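Local coordinates for penicillin binding protein 2X (PDB 5U47) that probably acts as a penicillin-binding transpeptidase that cross-links peptidoglycan strands during septal wall synthesis and is inactivated by beta-lactams, at residues Leu286-Gln290 with Met388-Gly394; Ser247-Val251 with Gln416-Leu420; Leu183-Thr187 with Ile213-Ile218; Thr187-Tyr193 with Glu206-Ala212; Tyr53-Ser57 with Leu68-Glu72. The protein carries 1 engineered substitution. The contacts are given in a common frame with arbitrary orientation. Where two conformers were deposited one is given. Residues are numbered along the deposited sequence.

In the fold
Contact 5 comes first along the chain. It closes a short loop between the end of strand 42-55 and the approach to helix 72-86, far out in the N-terminal part. Contacts 3 and 4 follow and share T187. Contact 3 joins the end of helix 181-184 to the run into strand 217-220, and contact 4 pairs strands 189-192 and 207-210 within that loop. Contact 2 then spans 164 residues, setting strand 245-252 against helix 416-427 in the transpeptidase domain. Contact 1 lies within this span and touches contact 2: L286 O is 2.9 Å from V417 N, a probable hydrogen bond. The centres of contacts 2 and 5 are about 59 Å apart.

Contact 1: Leu286-Gln290 with Met388-Gly394; sequences LYEAQ and MVGESSG
The ring of Y287 lies against the side chain of M388. M388 CB sits over one ring face, 3.7 Å from the centroid and 10° off the normal, a CH-pi contact. M388 SD is 4.7 Å from the same centroid, an oblique Met-aromatic contact. Y287 has chi1 p; M388 is m, m, t. Neither segment is regular helix or strand, and the chains run the same way past each other. CA atoms of E288 and S392 are 5.0 Å apart, those of Q290 and G394 5.8 Å. S392 N donates to Y287 O at 2.9 Å, and S392 OG, with chi1 m, donates to E288 O at 2.5 Å. One serine thus holds two successive carbonyls. Further on, G394 N donates to Q290 OE1 at 2.8 Å. Water W 1 links Y287 OH (2.7 Å) and V389 O (2.8 Å). Water W 2 links Q290 OE1 and S393 N, 2.7 Å from each. G390 turns the chain with phi/psi 78/26. This is loop-to-loop packing in the transpeptidase domain. Y287 and E391 also touch V417 of helix 416-427, while M388 touches L176 and S179 of helix 175-179.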
# COMPACT_ATOMS: atom_id res chain seq x y z
N LEU A 286 -6.25 -0.00 -3.60
CA LEU A 286 -5.90 0.40 -2.26
C LEU A 286 -5.77 1.92 -2.15
O LEU A 286 -6.25 2.52 -1.18
CB LEU A 286 -4.60 -0.26 -1.80
CG LEU A 286 -4.10 0.09 -0.39
CD1 LEU A 286 -5.15 -0.23 0.68
CD2 LEU A 286 -2.81 -0.63 -0.11
N TYR A 287 -5.13 2.56 -3.13
CA TYR A 287 -4.87 4.00 -3.00
C TYR A 287 -5.11 4.90 -4.21
O TYR A 287 -4.93 6.12 -4.08
CB TYR A 287 -3.41 4.20 -2.50
CG TYR A 287 -2.40 3.56 -3.39
CD1 TYR A 287 -1.92 4.20 -4.52
CD2 TYR A 287 -1.93 2.28 -3.11
CE1 TYR A 287 -0.98 3.60 -5.35
CE2 TYR A 287 -1.01 1.67 -3.93
CZ TYR A 287 -0.53 2.35 -5.05
OH TYR A 287 0.36 1.73 -5.88
N GLU A 288 -5.51 4.35 -5.35
CA GLU A 288 -5.76 5.16 -6.54
C GLU A 288 -7.23 5.36 -6.80
O GLU A 288 -7.68 6.48 -7.03
CB GLU A 288 -5.11 4.55 -7.79
CG GLU A 288 -3.60 4.57 -7.75
CD GLU A 288 -2.99 4.05 -9.03
OE1 GLU A 288 -3.69 3.33 -9.78
OE2 GLU A 288 -1.79 4.36 -9.27
N ALA A 289 -7.98 4.26 -6.78
CA ALA A 289 -9.43 4.32 -7.05
C ALA A 289 -10.17 5.25 -6.06
O ALA A 289 -9.94 5.17 -4.86
CB ALA A 289 -10.03 2.92 -6.95
N GLN A 290 -11.00 6.14 -6.59
CA GLN A 290 -11.85 7.01 -5.77
C GLN A 290 -13.28 6.53 -5.92
O GLN A 290 -13.71 6.28 -7.04
CB GLN A 290 -11.77 8.47 -6.21
CG GLN A 290 -10.41 9.08 -5.93
CD GLN A 290 -10.33 10.55 -6.27
OE1 GLN A 290 -9.50 11.26 -5.73
NE2 GLN A 290 -11.20 11.01 -7.16
N MET A 388 3.12 5.37 -1.04
CA MET A 388 2.98 5.00 -2.44
C MET A 388 2.90 6.22 -3.33
O MET A 388 2.40 7.27 -2.90
CB MET A 388 1.70 4.19 -2.66
CG MET A 388 1.69 2.83 -2.01
SD MET A 388 2.85 1.65 -2.74
CE MET A 388 2.37 0.15 -1.88
N VAL A 389 3.41 6.11 -4.56
CA VAL A 389 3.27 7.21 -5.51
C VAL A 389 1.98 6.98 -6.30
O VAL A 389 1.55 5.84 -6.49
CB VAL A 389 4.49 7.34 -6.46
CG1 VAL A 389 5.75 7.58 -5.64
CG2 VAL A 389 4.63 6.12 -7.35
N GLY A 390 1.37 8.08 -6.74
CA GLY A 390 0.08 8.06 -7.47
C GLY A 390 -1.16 7.88 -6.60
O GLY A 390 -2.18 7.35 -7.06
N GLU A 391 -1.09 8.28 -5.34
CA GLU A 391 -2.25 8.16 -4.47
C GLU A 391 -3.26 9.27 -4.79
O GLU A 391 -2.86 10.40 -5.03
CB GLU A 391 -1.82 8.27 -3.00
CG GLU A 391 -2.95 8.11 -2.01
CD GLU A 391 -2.54 8.36 -0.57
OE1 GLU A 391 -1.44 8.95 -0.33
OE2 GLU A 391 -3.35 8.00 0.33
N SER A 392 -4.55 8.94 -4.77
CA SER A 392 -5.62 9.93 -5.00
C SER A 392 -6.00 10.57 -3.67
O SER A 392 -5.73 10.00 -2.60
CB SER A 392 -6.83 9.26 -5.64
OG SER A 392 -6.49 8.71 -6.89
N SER A 393 -6.63 11.74 -3.74
CA SER A 393 -7.01 12.49 -2.54
C SER A 393 -8.47 12.39 -2.12
O SER A 393 -8.81 12.78 -1.01
CB SER A 393 -6.65 13.96 -2.73
OG SER A 393 -5.26 14.08 -2.88
N GLY A 394 -9.32 11.84 -2.98
CA GLY A 394 -10.73 11.80 -2.69
C GLY A 394 -11.31 13.18 -2.98
O GLY A 394 -10.61 14.11 -3.41
O HOH W 1 2.51 3.25 -6.50
O HOH W 2 -7.30 12.80 -6.17

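Contact 2: Ser247-Val251 with Gln416-Leu420; sequences SATVV and QVQML
Residues 247-251 are an extended strand, and 416-420 form a helical turn with L420 N bonded to Q416 O at 2.9 Å. The two axes approach to 10.8 Å and cross at -32°, running roughly the same way. CA atoms of S247 and Q416 are 8.7 Å apart, those of V251 and L420 7.9 Å. S247, T249 and V251 point toward the helix. A248 and V250 point away, onto helix 224-241. The sheet is therefore packed between helices, as in the penicillin-binding transpeptidase fold. Q416 is fully extended (t, t) and reaches the strand. T249 OG1, chi1 m, donates to Q416 OE1 at 2.6 Å. Water W 3 lies 2.8 Å from S247 OG and makes a weak bond to Q416 OE1 at 2.6 Å. S247 OG also bonds T546. L420 (m, t) brings CD1 to 3.7 Å from T249 CG2 and CD2 to 4.1 Å from V251 CG2. The chemistry divides along the strand: a buried polar end at Q416 gives way to apolar packing at L420.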
# COMPACT_ATOMS: atom_id res chain seq x y z
N SER A 247 -11.94 -5.81 -3.60
CA SER A 247 -10.75 -5.59 -2.82
C SER A 247 -10.97 -6.14 -1.42
O SER A 247 -12.09 -6.27 -0.96
CB SER A 247 -10.43 -4.11 -2.73
OG SER A 247 -11.42 -3.45 -1.98
N ALA A 248 -9.87 -6.46 -0.76
CA ALA A 248 -9.87 -6.94 0.62
C ALA A 248 -8.55 -6.61 1.27
O ALA A 248 -7.48 -6.89 0.66
CB ALA A 248 -10.09 -8.42 0.67
N THR A 249 -8.60 -6.05 2.48
CA THR A 249 -7.41 -5.71 3.22
C THR A 249 -7.59 -6.02 4.70
O THR A 249 -8.65 -5.76 5.28
CB THR A 249 -7.06 -4.21 3.04
OG1 THR A 249 -6.78 -3.96 1.66
CG2 THR A 249 -5.85 -3.82 3.84
N VAL A 250 -6.55 -6.59 5.29
CA VAL A 250 -6.52 -6.88 6.72
C VAL A 250 -5.47 -5.96 7.36
O VAL A 250 -4.34 -5.88 6.89
CB VAL A 250 -6.15 -8.34 6.99
CG1 VAL A 250 -6.09 -8.63 8.51
CG2 VAL A 250 -7.12 -9.28 6.31
N VAL A 251 -5.84 -5.32 8.46
CA VAL A 251 -4.96 -4.37 9.16
C VAL A 251 -4.90 -4.71 10.63
O VAL A 251 -5.91 -5.12 11.23
CB VAL A 251 -5.51 -2.93 9.01
CG1 VAL A 251 -4.67 -1.92 9.78
CG2 VAL A 251 -5.57 -2.52 7.53
N GLN A 416 -9.66 3.56 -0.60
CA GLN A 416 -9.71 2.48 0.37
C GLN A 416 -8.81 2.80 1.56
O GLN A 416 -9.19 2.58 2.72
CB GLN A 416 -9.27 1.14 -0.25
CG GLN A 416 -9.24 0.03 0.81
CD GLN A 416 -8.78 -1.33 0.34
OE1 GLN A 416 -8.63 -2.23 1.17
NE2 GLN A 416 -8.51 -1.49 -0.95
N VAL A 417 -7.62 3.31 1.27
CA VAL A 417 -6.67 3.60 2.34
C VAL A 417 -7.18 4.73 3.27
O VAL A 417 -6.87 4.71 4.46
CB VAL A 417 -5.24 3.78 1.82
CG1 VAL A 417 -5.12 5.08 1.01
CG2 VAL A 417 -4.23 3.71 2.96
N GLN A 418 -7.96 5.68 2.76
CA GLN A 418 -8.59 6.71 3.63
C GLN A 418 -9.61 6.06 4.58
O GLN A 418 -9.69 6.40 5.77
CB GLN A 418 -9.25 7.80 2.81
CG GLN A 418 -8.26 8.75 2.16
CD GLN A 418 -8.92 9.77 1.27
OE1 GLN A 418 -9.89 9.46 0.56
NE2 GLN A 418 -8.39 10.99 1.28
N MET A 419 -10.36 5.08 4.07
CA MET A 419 -11.29 4.36 4.92
C MET A 419 -10.55 3.58 5.99
O MET A 419 -10.94 3.59 7.15
CB MET A 419 -12.20 3.43 4.10
CG MET A 419 -13.15 4.17 3.16
SD MET A 419 -14.26 5.33 3.98
CE MET A 419 -15.24 4.26 5.02
N LEU A 420 -9.47 2.91 5.62
CA LEU A 420 -8.68 2.13 6.59
C LEU A 420 -8.15 3.03 7.70
O LEU A 420 -8.21 2.67 8.87
CB LEU A 420 -7.52 1.39 5.90
CG LEU A 420 -7.93 0.32 4.86
CD1 LEU A 420 -6.68 -0.27 4.20
CD2 LEU A 420 -8.74 -0.81 5.50
O HOH W 3 -10.81 -3.55 0.77

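Contact 3: Leu183-Thr187 with Ile213-Ile218; sequences LLTGT and IDGKNI
Three backbone hydrogen bonds hold these segments together. I213 N donates to T187 O at 2.8 Å, and T187 N donates to I213 O at 2.9 Å. This is a single antiparallel bridge, a hydrogen-bonded pair with its CA atoms 4.9 Å apart. The third bond runs from K216 N to L183 O at 3.0 Å, on the last turn of helix 181-184. The bridge continues the antiparallel course of strands 189-192 and 207-210 toward the helix end. T185 is the first residue to leave helical geometry, with phi/psi -86/127. Between the bonds the chains come very close, and the CA atoms of G186 and G215 are 3.6 Å apart. A CB on G186 would clash with I213 O, and one on G215 would clash with L184 O. Two CA-H...O contacts use that space: G215 CA to L184 O at 3.3 Å, and G186 CA to I213 O at 3.0 Å. Beyond the glycines the packing is apolar. L183 and L184 are both m, t, and both reach I218 (m, m) at the start of strand 217-220. That strand joins a mixed sheet beside strands 35-36 and 438-443, and L184 also touches I35. The K216 aliphatic chain is extended, with CD 4.1 Å from L183 CD2. L183 CD1 lies 4.1 Å from I218 CD1. L184 CD2 comes closer, to 3.7 Å from I218 CG1.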
# COMPACT_ATOMS: atom_id res chain seq x y z
N LEU A 183 15.06 3.52 -2.80
CA LEU A 183 15.67 2.62 -1.82
C LEU A 183 16.11 1.28 -2.43
O LEU A 183 17.20 0.78 -2.14
CB LEU A 183 14.69 2.36 -0.66
CG LEU A 183 14.34 3.57 0.20
CD1 LEU A 183 13.12 3.31 1.08
CD2 LEU A 183 15.54 3.93 1.04
N LEU A 184 15.26 0.72 -3.29
CA LEU A 184 15.53 -0.59 -3.87
C LEU A 184 16.71 -0.61 -4.83
O LEU A 184 17.36 -1.63 -4.96
CB LEU A 184 14.29 -1.11 -4.58
CG LEU A 184 13.15 -1.54 -3.66
CD1 LEU A 184 11.86 -1.72 -4.44
CD2 LEU A 184 13.51 -2.82 -2.92
N THR A 185 16.95 0.52 -5.49
CA THR A 185 17.97 0.65 -6.49
C THR A 185 19.28 0.98 -5.84
O THR A 185 19.39 1.93 -5.06
CB THR A 185 17.62 1.77 -7.50
OG1 THR A 185 16.35 1.48 -8.09
CG2 THR A 185 18.68 1.87 -8.60
N GLY A 186 20.29 0.19 -6.14
CA GLY A 186 21.59 0.44 -5.55
C GLY A 186 22.30 1.57 -6.28
O GLY A 186 21.71 2.27 -7.10
N THR A 187 23.57 1.75 -5.96
CA THR A 187 24.38 2.74 -6.64
C THR A 187 25.07 1.97 -7.74
O THR A 187 25.76 0.98 -7.50
CB THR A 187 25.39 3.39 -5.68
OG1 THR A 187 24.65 3.99 -4.60
CG2 THR A 187 26.24 4.46 -6.39
N ILE A 213 26.92 -0.81 -5.63
CA ILE A 213 26.53 -0.97 -4.22
C ILE A 213 25.07 -1.46 -4.21
O ILE A 213 24.20 -0.79 -4.75
CB ILE A 213 26.65 0.35 -3.44
CG1 ILE A 213 28.10 0.85 -3.46
CG2 ILE A 213 26.16 0.19 -2.00
CD1 ILE A 213 28.25 2.27 -2.96
N ASP A 214 24.82 -2.62 -3.61
CA ASP A 214 23.47 -3.21 -3.60
C ASP A 214 22.39 -2.28 -3.06
O ASP A 214 22.64 -1.46 -2.19
CB ASP A 214 23.45 -4.48 -2.73
CG ASP A 214 24.29 -5.62 -3.29
OD1 ASP A 214 24.83 -5.53 -4.42
OD2 ASP A 214 24.39 -6.64 -2.59
N GLY A 215 21.18 -2.43 -3.58
CA GLY A 215 20.05 -1.68 -3.09
C GLY A 215 19.69 -2.18 -1.69
O GLY A 215 20.16 -3.21 -1.25
N LYS A 216 18.85 -1.42 -1.00
CA LYS A 216 18.42 -1.80 0.33
C LYS A 216 17.27 -2.79 0.23
O LYS A 216 16.53 -2.80 -0.74
CB LYS A 216 18.02 -0.56 1.13
CG LYS A 216 19.23 0.34 1.43
CD LYS A 216 18.83 1.63 2.07
CE LYS A 216 20.05 2.50 2.38
NZ LYS A 216 19.64 3.81 3.00
N ASN A 217 17.18 -3.68 1.20
CA ASN A 217 16.07 -4.62 1.21
C ASN A 217 14.87 -3.99 1.95
O ASN A 217 15.03 -3.20 2.89
CB ASN A 217 16.48 -5.93 1.89
CG ASN A 217 17.55 -6.69 1.12
OD1 ASN A 217 17.66 -6.60 -0.10
ND2 ASN A 217 18.34 -7.44 1.85
N ILE A 218 13.66 -4.35 1.50
CA ILE A 218 12.44 -3.83 2.11
C ILE A 218 11.64 -4.97 2.65
O ILE A 218 11.29 -5.88 1.89
CB ILE A 218 11.58 -3.06 1.07
CG1 ILE A 218 12.36 -1.87 0.50
CG2 ILE A 218 10.27 -2.59 1.69
CD1 ILE A 218 12.61 -0.76 1.47

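Contact 4: Thr187-Tyr193 with Glu206-Ala212; sequences TDGEAIY and ETITKEA
A classic beta bulge breaks the pairing here: T209 and K210 both face E190. E190 O accepts from T209 N at 2.9 Å and from K210 N at 3.2 Å. T209 OG1, chi1 p, adds a weak bond to E190 O at 3.3 Å. T209 has phi/psi -112/-28, so it steps out of the extended course and shifts the register by one. The chain turns a corner at this residue. The strands are antiparallel. E190 with K210 is a hydrogen-bonded pair (CA-CA 4.8 Å), and E190 N donates to K210 O at 2.8 Å. A191 with I208 is a non-hydrogen-bonded pair (CA-CA 4.2 Å). I192 with T207 is hydrogen-bonded again: I192 N gives to T207 O at 3.0 Å, and T207 N gives to I192 O at 3.2 Å. The CA-to-CB bonds of E190, K210, I192 and T207 point to one face, those of A191 and I208 to the other; the end of E190 leads away. I192 CG1 packs 3.8 Å from T209 CG2. At the other end the CA atoms of G189 and A212 are 3.7 Å apart, and a CB on G189 would clash with K210 O. Water W 4 lies 2.8 Å from both D188 O and E211 O. Y193 OH bonds E137. Strand 26-28 pairs with the other edge of 189-192, the middle strand of a three-stranded antiparallel sheet, so the arrangement is a bulged beta hairpin with a long connection.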
# COMPACT_ATOMS: atom_id res chain seq x y z
N THR A 187 23.57 1.75 -5.96
CA THR A 187 24.38 2.74 -6.64
C THR A 187 25.07 1.97 -7.74
O THR A 187 25.76 0.98 -7.50
CB THR A 187 25.39 3.39 -5.68
OG1 THR A 187 24.65 3.99 -4.60
CG2 THR A 187 26.24 4.46 -6.39
N ASP A 188 24.87 2.42 -8.96
CA ASP A 188 25.46 1.76 -10.10
C ASP A 188 26.99 1.71 -10.08
O ASP A 188 27.66 2.55 -9.50
CB ASP A 188 25.00 2.42 -11.39
CG ASP A 188 23.54 2.16 -11.69
OD1 ASP A 188 22.96 1.16 -11.17
OD2 ASP A 188 22.96 2.95 -12.46
N GLY A 189 27.50 0.65 -10.70
CA GLY A 189 28.92 0.42 -10.87
C GLY A 189 29.34 0.93 -12.23
O GLY A 189 28.55 1.56 -12.93
N GLU A 190 30.56 0.63 -12.63
CA GLU A 190 31.09 1.12 -13.88
C GLU A 190 32.07 0.09 -14.40
O GLU A 190 32.76 -0.57 -13.61
CB GLU A 190 31.81 2.44 -13.60
CG GLU A 190 31.81 3.43 -14.75
CD GLU A 190 30.49 4.18 -14.90
OE1 GLU A 190 30.19 4.63 -16.03
OE2 GLU A 190 29.75 4.32 -13.91
N ALA A 191 32.13 -0.08 -15.71
CA ALA A 191 33.08 -1.00 -16.31
C ALA A 191 33.52 -0.53 -17.68
O ALA A 191 32.86 0.28 -18.33
CB ALA A 191 32.48 -2.39 -16.41
N ILE A 192 34.67 -1.04 -18.10
CA ILE A 192 35.21 -0.77 -19.41
C ILE A 192 35.01 -2.05 -20.20
O ILE A 192 35.58 -3.09 -19.87
CB ILE A 192 36.71 -0.41 -19.37
CG1 ILE A 192 36.94 0.82 -18.50
CG2 ILE A 192 37.24 -0.19 -20.78
CD1 ILE A 192 38.39 1.17 -18.29
N TYR A 193 34.17 -1.99 -21.21
CA TYR A 193 33.98 -3.13 -22.10
C TYR A 193 34.93 -2.94 -23.23
O TYR A 193 35.26 -1.82 -23.57
CB TYR A 193 32.58 -3.13 -22.70
CG TYR A 193 31.49 -3.62 -21.80
CD1 TYR A 193 31.10 -2.89 -20.67
CD2 TYR A 193 30.79 -4.79 -22.09
CE1 TYR A 193 30.08 -3.34 -19.85
CE2 TYR A 193 29.76 -5.23 -21.29
CZ TYR A 193 29.41 -4.51 -20.17
OH TYR A 193 28.40 -4.96 -19.37
N GLU A 206 34.02 -7.31 -20.09
CA GLU A 206 34.15 -6.30 -19.01
C GLU A 206 35.24 -6.44 -18.00
O GLU A 206 35.58 -7.54 -17.57
CB GLU A 206 32.89 -6.25 -18.10
CG GLU A 206 31.58 -6.16 -18.78
CD GLU A 206 31.11 -7.50 -19.31
OE1 GLU A 206 30.54 -8.29 -18.53
OE2 GLU A 206 31.32 -7.75 -20.51
N THR A 207 35.73 -5.27 -17.59
CA THR A 207 36.64 -5.14 -16.49
C THR A 207 35.93 -4.11 -15.62
O THR A 207 35.77 -2.97 -16.03
CB THR A 207 38.03 -4.61 -16.90
OG1 THR A 207 38.69 -5.56 -17.72
CG2 THR A 207 38.88 -4.33 -15.65
N ILE A 208 35.46 -4.53 -14.46
CA ILE A 208 34.78 -3.63 -13.53
C ILE A 208 35.81 -2.66 -12.98
O ILE A 208 36.90 -3.06 -12.58
CB ILE A 208 34.06 -4.41 -12.41
CG1 ILE A 208 32.90 -5.21 -13.04
CG2 ILE A 208 33.57 -3.47 -11.33
CD1 ILE A 208 32.18 -6.16 -12.10
N THR A 209 35.47 -1.37 -13.00
CA THR A 209 36.37 -0.33 -12.50
C THR A 209 35.81 0.32 -11.23
O THR A 209 36.58 0.85 -10.41
CB THR A 209 36.63 0.73 -13.56
OG1 THR A 209 35.41 1.33 -13.99
CG2 THR A 209 37.33 0.10 -14.75
N LYS A 210 34.49 0.31 -11.11
CA LYS A 210 33.80 0.82 -9.93
C LYS A 210 32.73 -0.21 -9.56
O LYS A 210 31.85 -0.48 -10.36
CB LYS A 210 33.12 2.15 -10.22
CG LYS A 210 32.41 2.72 -9.01
CD LYS A 210 31.76 4.06 -9.31
CE LYS A 210 31.26 4.68 -8.02
NZ LYS A 210 30.55 5.98 -8.22
N GLU A 211 32.83 -0.79 -8.38
CA GLU A 211 31.87 -1.78 -7.92
C GLU A 211 30.52 -1.14 -7.62
O GLU A 211 30.44 -0.06 -7.05
CB GLU A 211 32.37 -2.48 -6.64
CG GLU A 211 33.52 -3.45 -6.84
CD GLU A 211 33.16 -4.67 -7.68
OE1 GLU A 211 31.98 -5.06 -7.71
OE2 GLU A 211 34.07 -5.24 -8.30
N ALA A 212 29.45 -1.83 -8.01
CA ALA A 212 28.11 -1.36 -7.70
C ALA A 212 27.83 -1.58 -6.20
O ALA A 212 28.47 -2.42 -5.58
CB ALA A 212 27.09 -2.10 -8.55
O HOH W 4 28.79 2.22 -6.96

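Contact 5: Tyr53-Ser57 with Leu68-Glu72; sequences YAIVS and LYVQE
Y69 has chi1 p (53°) and chi2 -85°, which lays its ring beside the backbone of 56-57. S57 C lies over one ring face, and Y69 CD1 is 3.2 Å from S57 O. V70, also with chi1 p (61°), turns CG1 toward V56. V56 has chi1 m, and its CG1 meets V70 CG1 at 3.5 Å. A54 CB is a looser neighbour, 4.4 Å from V70 CG1. L97 of helix 90-97 touches A54, V56 and V70, so the valines share one apolar patch. I55 is m, t, and its CG2 lies 4.4 Å from Y69 CB. Residues 53-55 end the long strand 42-55, part of a mixed sheet in the N-terminal region assigned to the PBP dimerisation family. Residues 68-71 are the loop that leads into helix 72-86, and the contact closes the connection between them. V56 leaves the strand with phi/psi -109/-9, and its CA is 5.3 Å from that of Y69. V70 N donates to I55 O at 3.0 Å with an angle of 168°. Water W 5 donates to both V56 O and V70 O, 2.7 Å from each. S57, chi1 t, directs its OG to the backbone N of S59.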
# COMPACT_ATOMS: atom_id res chain seq x y z
N TYR A 53 28.63 -15.94 -25.60
CA TYR A 53 29.14 -15.33 -26.84
C TYR A 53 30.48 -15.93 -27.19
O TYR A 53 31.19 -16.46 -26.33
CB TYR A 53 29.31 -13.82 -26.68
CG TYR A 53 28.03 -13.09 -26.41
CD1 TYR A 53 27.53 -12.98 -25.11
CD2 TYR A 53 27.31 -12.51 -27.45
CE1 TYR A 53 26.34 -12.32 -24.85
CE2 TYR A 53 26.12 -11.84 -27.20
CZ TYR A 53 25.64 -11.75 -25.90
OH TYR A 53 24.45 -11.09 -25.65
N ALA A 54 30.82 -15.84 -28.47
CA ALA A 54 32.10 -16.34 -28.98
C ALA A 54 32.73 -15.27 -29.87
O ALA A 54 32.11 -14.84 -30.85
CB ALA A 54 31.91 -17.65 -29.74
N ILE A 55 33.92 -14.80 -29.50
CA ILE A 55 34.62 -13.82 -30.31
C ILE A 55 35.46 -14.59 -31.34
O ILE A 55 36.36 -15.35 -30.96
CB ILE A 55 35.50 -12.88 -29.48
CG1 ILE A 55 34.62 -11.99 -28.60
CG2 ILE A 55 36.39 -12.03 -30.40
CD1 ILE A 55 35.41 -11.07 -27.69
N VAL A 56 35.15 -14.38 -32.62
CA VAL A 56 35.83 -15.08 -33.73
C VAL A 56 36.76 -14.20 -34.56
O VAL A 56 37.49 -14.72 -35.41
CB VAL A 56 34.81 -15.74 -34.69
CG1 VAL A 56 34.02 -16.83 -33.97
CG2 VAL A 56 33.86 -14.71 -35.31
N SER A 57 36.73 -12.88 -34.33
CA SER A 57 37.57 -11.96 -35.11
C SER A 57 39.06 -12.26 -34.96
O SER A 57 39.56 -12.38 -33.84
CB SER A 57 37.35 -10.50 -34.68
OG SER A 57 38.19 -9.63 -35.43
N LEU A 68 43.42 -14.38 -28.84
CA LEU A 68 42.43 -14.42 -27.74
C LEU A 68 41.04 -14.83 -28.24
O LEU A 68 40.09 -14.90 -27.45
CB LEU A 68 42.38 -13.07 -27.04
CG LEU A 68 43.73 -12.57 -26.46
CD1 LEU A 68 43.61 -11.16 -25.89
CD2 LEU A 68 44.25 -13.53 -25.40
N TYR A 69 40.94 -15.09 -29.55
CA TYR A 69 39.68 -15.48 -30.17
C TYR A 69 39.59 -17.00 -30.25
O TYR A 69 40.57 -17.71 -30.00
CB TYR A 69 39.52 -14.85 -31.58
CG TYR A 69 40.68 -15.08 -32.56
CD1 TYR A 69 41.79 -14.24 -32.55
CD2 TYR A 69 40.64 -16.12 -33.51
CE1 TYR A 69 42.85 -14.43 -33.43
CE2 TYR A 69 41.70 -16.31 -34.40
CZ TYR A 69 42.80 -15.46 -34.36
OH TYR A 69 43.85 -15.62 -35.21
N VAL A 70 38.39 -17.50 -30.54
CA VAL A 70 38.19 -18.94 -30.71
C VAL A 70 38.72 -19.28 -32.11
O VAL A 70 38.29 -18.71 -33.11
CB VAL A 70 36.71 -19.36 -30.52
CG1 VAL A 70 35.79 -18.70 -31.55
CG2 VAL A 70 36.58 -20.88 -30.57
N GLN A 71 39.68 -20.20 -32.17
CA GLN A 71 40.29 -20.54 -33.45
C GLN A 71 39.49 -21.63 -34.16
O GLN A 71 38.82 -22.44 -33.50
CB GLN A 71 41.74 -20.97 -33.24
CG GLN A 71 42.56 -19.96 -32.47
CD GLN A 71 44.03 -20.31 -32.42
OE1 GLN A 71 44.63 -20.67 -33.44
NE2 GLN A 71 44.63 -20.19 -31.24
N GLU A 72 39.57 -21.64 -35.49
CA GLU A 72 38.85 -22.65 -36.30
C GLU A 72 39.24 -24.08 -35.95
O GLU A 72 38.40 -24.97 -35.98
CB GLU A 72 39.04 -22.39 -37.80
CG GLU A 72 38.38 -21.10 -38.27
CD GLU A 72 38.31 -20.98 -39.78
OE1 GLU A 72 37.98 -21.98 -40.46
OE2 GLU A 72 38.56 -19.86 -40.30
O HOH W 5 38.00 -17.37 -35.41